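Putative rubredoxin reductase (PDB 3FG2) probably passes electrons from NADH through its bound FAD to the ferredoxin that serves the cytochrome P450 CYP199A2. Local coordinates at residues 8-12 / 39-43. Residues are numbered along the deposited sequence.
With FAD (flavin-adenine dinucleotide), chain B.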
loop_
_atom_site.group_PDB
_atom_site.type_symbol
_atom_site.label_atom_id
_atom_site.label_comp_id
_atom_site.label_asym_id
_atom_site.label_seq_id
_atom_site.Cartn_x
_atom_site.Cartn_y
_atom_site.Cartn_z
ATOM N N GLY A 8 9.281 13.325 -1.614
ATOM C CA GLY A 8 8.975 11.906 -1.561
ATOM C C GLY A 8 9.054 11.376 -2.979
ATOM O O GLY A 8 8.340 11.862 -3.857
ATOM N N ALA A 9 9.925 10.397 -3.210
ATOM C CA ALA A 9 10.102 9.837 -4.547
ATOM C C ALA A 9 9.722 8.363 -4.654
ATOM O O ALA A 9 10.497 7.550 -5.165
ATOM C CB ALA A 9 11.544 10.035 -5.006
ATOM N N GLY A 10 8.535 8.031 -4.150
ATOM C CA GLY A 10 8.036 6.670 -4.230
ATOM C C GLY A 10 7.082 6.646 -5.412
ATOM O O GLY A 10 7.248 7.440 -6.342
ATOM N N HIS A 11 6.074 5.779 -5.390
ATOM C CA HIS A 11 5.140 5.728 -6.506
ATOM C C HIS A 11 4.534 7.079 -6.875
ATOM O O HIS A 11 4.688 7.534 -8.000
ATOM C CB HIS A 11 4.026 4.714 -6.244
ATOM C CG HIS A 11 4.447 3.296 -6.467
ATOM N ND1 HIS A 11 5.074 2.543 -5.499
ATOM C CD2 HIS A 11 4.383 2.510 -7.571
ATOM C CE1 HIS A 11 5.381 1.356 -5.994
ATOM N NE2 HIS A 11 4.974 1.311 -7.250
ATOM N N ALA A 12 3.850 7.723 -5.936
ATOM C CA ALA A 12 3.227 9.020 -6.207
ATOM C C ALA A 12 4.218 10.130 -6.597
ATOM O O ALA A 12 3.976 10.886 -7.545
ATOM C CB ALA A 12 2.399 9.462 -4.999
ATOM N N PRO A 39 14.310 5.933 -7.485
ATOM C CA PRO A 39 12.896 5.660 -7.206
ATOM C C PRO A 39 12.576 4.210 -7.581
ATOM O O PRO A 39 12.913 3.768 -8.675
ATOM C CB PRO A 39 12.186 6.675 -8.088
ATOM C CG PRO A 39 13.097 7.852 -7.999
ATOM C CD PRO A 39 14.468 7.227 -8.169
ATOM N N TYR A 40 11.929 3.474 -6.682
ATOM C CA TYR A 40 11.636 2.070 -6.946
ATOM C C TYR A 40 10.218 1.596 -6.636
ATOM O O TYR A 40 9.437 2.284 -5.979
ATOM C CB TYR A 40 12.641 1.202 -6.182
ATOM C CG TYR A 40 12.545 1.323 -4.676
ATOM C CD1 TYR A 40 11.758 0.440 -3.938
ATOM C CD2 TYR A 40 13.248 2.313 -3.986
ATOM C CE1 TYR A 40 11.674 0.531 -2.551
ATOM C CE2 TYR A 40 13.169 2.416 -2.593
ATOM C CZ TYR A 40 12.380 1.517 -1.886
ATOM O OH TYR A 40 12.296 1.590 -0.513
ATOM N N GLN A 41 9.909 0.396 -7.116
ATOM C CA GLN A 41 8.599 -0.224 -6.937
ATOM C C GLN A 41 8.480 -0.922 -5.580
ATOM O O GLN A 41 9.410 -1.590 -5.130
ATOM C CB GLN A 41 8.359 -1.263 -8.038
ATOM C CG GLN A 41 8.574 -0.768 -9.469
ATOM C CD GLN A 41 8.730 -1.919 -10.460
ATOM O OE1 GLN A 41 7.821 -2.735 -10.634
ATOM N NE2 GLN A 41 9.892 -1.993 -11.102
ATOM N N ARG A 42 7.319 -0.781 -4.951
ATOM C CA ARG A 42 7.054 -1.400 -3.656
ATOM C C ARG A 42 6.460 -2.809 -3.720
ATOM O O ARG A 42 6.906 -3.710 -3.018
ATOM C CB ARG A 42 6.116 -0.514 -2.831
ATOM C CG ARG A 42 6.821 0.442 -1.886
ATOM C CD ARG A 42 7.640 1.464 -2.633
ATOM N NE ARG A 42 8.428 2.302 -1.734
ATOM C CZ ARG A 42 9.255 3.255 -2.150
ATOM N NH1 ARG A 42 9.393 3.483 -3.448
ATOM N NH2 ARG A 42 9.951 3.979 -1.281
ATOM N N PRO A 43 5.453 -3.022 -4.576
ATOM C CA PRO A 43 4.809 -4.334 -4.697
ATOM C C PRO A 43 5.710 -5.564 -4.707
ATOM O O PRO A 43 5.417 -6.559 -4.037
ATOM C CB PRO A 43 3.994 -4.201 -5.985
ATOM C CG PRO A 43 3.609 -2.747 -5.974
ATOM C CD PRO A 43 4.921 -2.087 -5.585
HETATM P PA FAD B . 5.719 5.472 -1.044
HETATM O O1A FAD B . 5.836 4.884 0.315
HETATM O O2A FAD B . 5.927 4.724 -2.153
HETATM O O5B FAD B . 6.923 6.428 -1.019
HETATM C C5B FAD B . 7.133 7.474 -0.018
HETATM C C4B FAD B . 8.591 7.930 -0.247
HETATM O O4B FAD B . 8.734 9.256 0.391
HETATM C C3B FAD B . 9.675 7.044 0.393
HETATM O O3B FAD B . 10.756 6.703 -0.416
HETATM C C2B FAD B . 9.985 7.797 1.656
HETATM O O2B FAD B . 11.207 7.448 2.229
HETATM C C1B FAD B . 9.990 9.207 1.144
HETATM N N9A FAD B . 9.828 10.282 2.127
HETATM C C8A FAD B . 9.046 10.263 3.253
HETATM N N7A FAD B . 9.116 11.391 3.950
HETATM C C5A FAD B . 9.979 12.186 3.255
HETATM C C6A FAD B . 10.477 13.557 3.506
HETATM N N6A FAD B . 10.135 14.294 4.537
HETATM N N1A FAD B . 11.358 14.036 2.556
HETATM C C2A FAD B . 11.743 13.300 1.461
HETATM N N3A FAD B . 11.337 12.044 1.160
HETATM C C4A FAD B . 10.452 11.526 2.089
HETATM N N1 FAD B . -0.160 -1.636 -3.516
HETATM C C2 FAD B . -0.828 -2.266 -4.483
HETATM O O2 FAD B . -1.726 -1.736 -5.065
HETATM N N3 FAD B . -0.506 -3.605 -4.880
HETATM C C4 FAD B . 0.522 -4.311 -4.280
HETATM O O4 FAD B . 0.770 -5.445 -4.649
HETATM C C4X FAD B . 1.264 -3.630 -3.223
HETATM N N5 FAD B . 2.288 -4.266 -2.605
HETATM C C5X FAD B . 2.977 -3.591 -1.613
HETATM C C6 FAD B . 4.058 -4.271 -0.985
HETATM C C7 FAD B . 4.809 -3.676 0.009
HETATM C C7M FAD B . 5.950 -4.443 0.647
HETATM C C8 FAD B . 4.494 -2.308 0.440
HETATM C C8M FAD B . 5.275 -1.593 1.519
HETATM C C9 FAD B . 3.422 -1.626 -0.173
HETATM C C9A FAD B . 2.665 -2.251 -1.194
HETATM N N10 FAD B . 1.556 -1.601 -1.880
HETATM C C10 FAD B . 0.870 -2.252 -2.867
HETATM C "C1'" FAD B . 1.223 -0.215 -1.468
HETATM C "C2'" FAD B . 1.990 0.814 -2.353
HETATM O "O2'" FAD B . 3.368 0.522 -2.274
HETATM C "C3'" FAD B . 1.684 2.201 -1.826
HETATM O "O3'" FAD B . 0.290 2.461 -1.948
HETATM C "C4'" FAD B . 2.464 3.237 -2.616
HETATM O "O4'" FAD B . 3.891 2.987 -2.511
HETATM C "C5'" FAD B . 2.144 4.604 -2.061
HETATM O "O5'" FAD B . 3.005 5.647 -2.876
HETATM P P FAD B . 3.532 6.869 -2.181
HETATM O O1P FAD B . 4.268 7.600 -3.340
HETATM O O2P FAD B . 2.558 7.625 -1.531
HETATM O O3P FAD B . 4.500 6.489 -1.147
HETATM O O HOH W 1 11.537 4.893 -4.235
#
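Between segment 8-12, a turn leading into a helix, and the loop 39-43 the direct contacts are van der Waals ones, helped by a bridging water. His11, in the m rotamer, swings its imidazole along the loop: CE1 comes within 3.1 Å of Arg42 N, which lies at the ring edge, and 3.5 Å of Pro43 CD, while ND1 hydrogen-bonds FAD O4' at 3.2 Å, so one flat polar ring serves both protein and ribityl chain. Arg42 points its CB toward 8-12 and, after a bend at chi2 (p), with chi3 and chi4 near 180°, brings NH1 to 3.6 Å from Gly10 CA. One guanidinium face looks onto phosphate oxygen O2A of FAD, where positive charge suits the diphosphate, and NH2 also forms a salt bridge with Glu35. The water accepts from Arg42 NH1 (2.7 Å) and Tyr40 N (2.9 Å) and donates to Ala9 O (3.0 Å). Small Ala9 packs its CB 4.0 Å from Pro39 CG, whereas Tyr40 points its CA-to-CB bond away from 8-12 and its OH hydrogen-bonds Glu35. Any CB on Gly8 or Gly10 would collide with FAD; Gly10 is also the N-cap, and Ala12 N donates to FAD O1P at 2.6 Å. Joining strand 4-7 to helix 11-22, this diphosphate-holding turn matches the GxGxxG hallmark of Rossmann-type FAD domains.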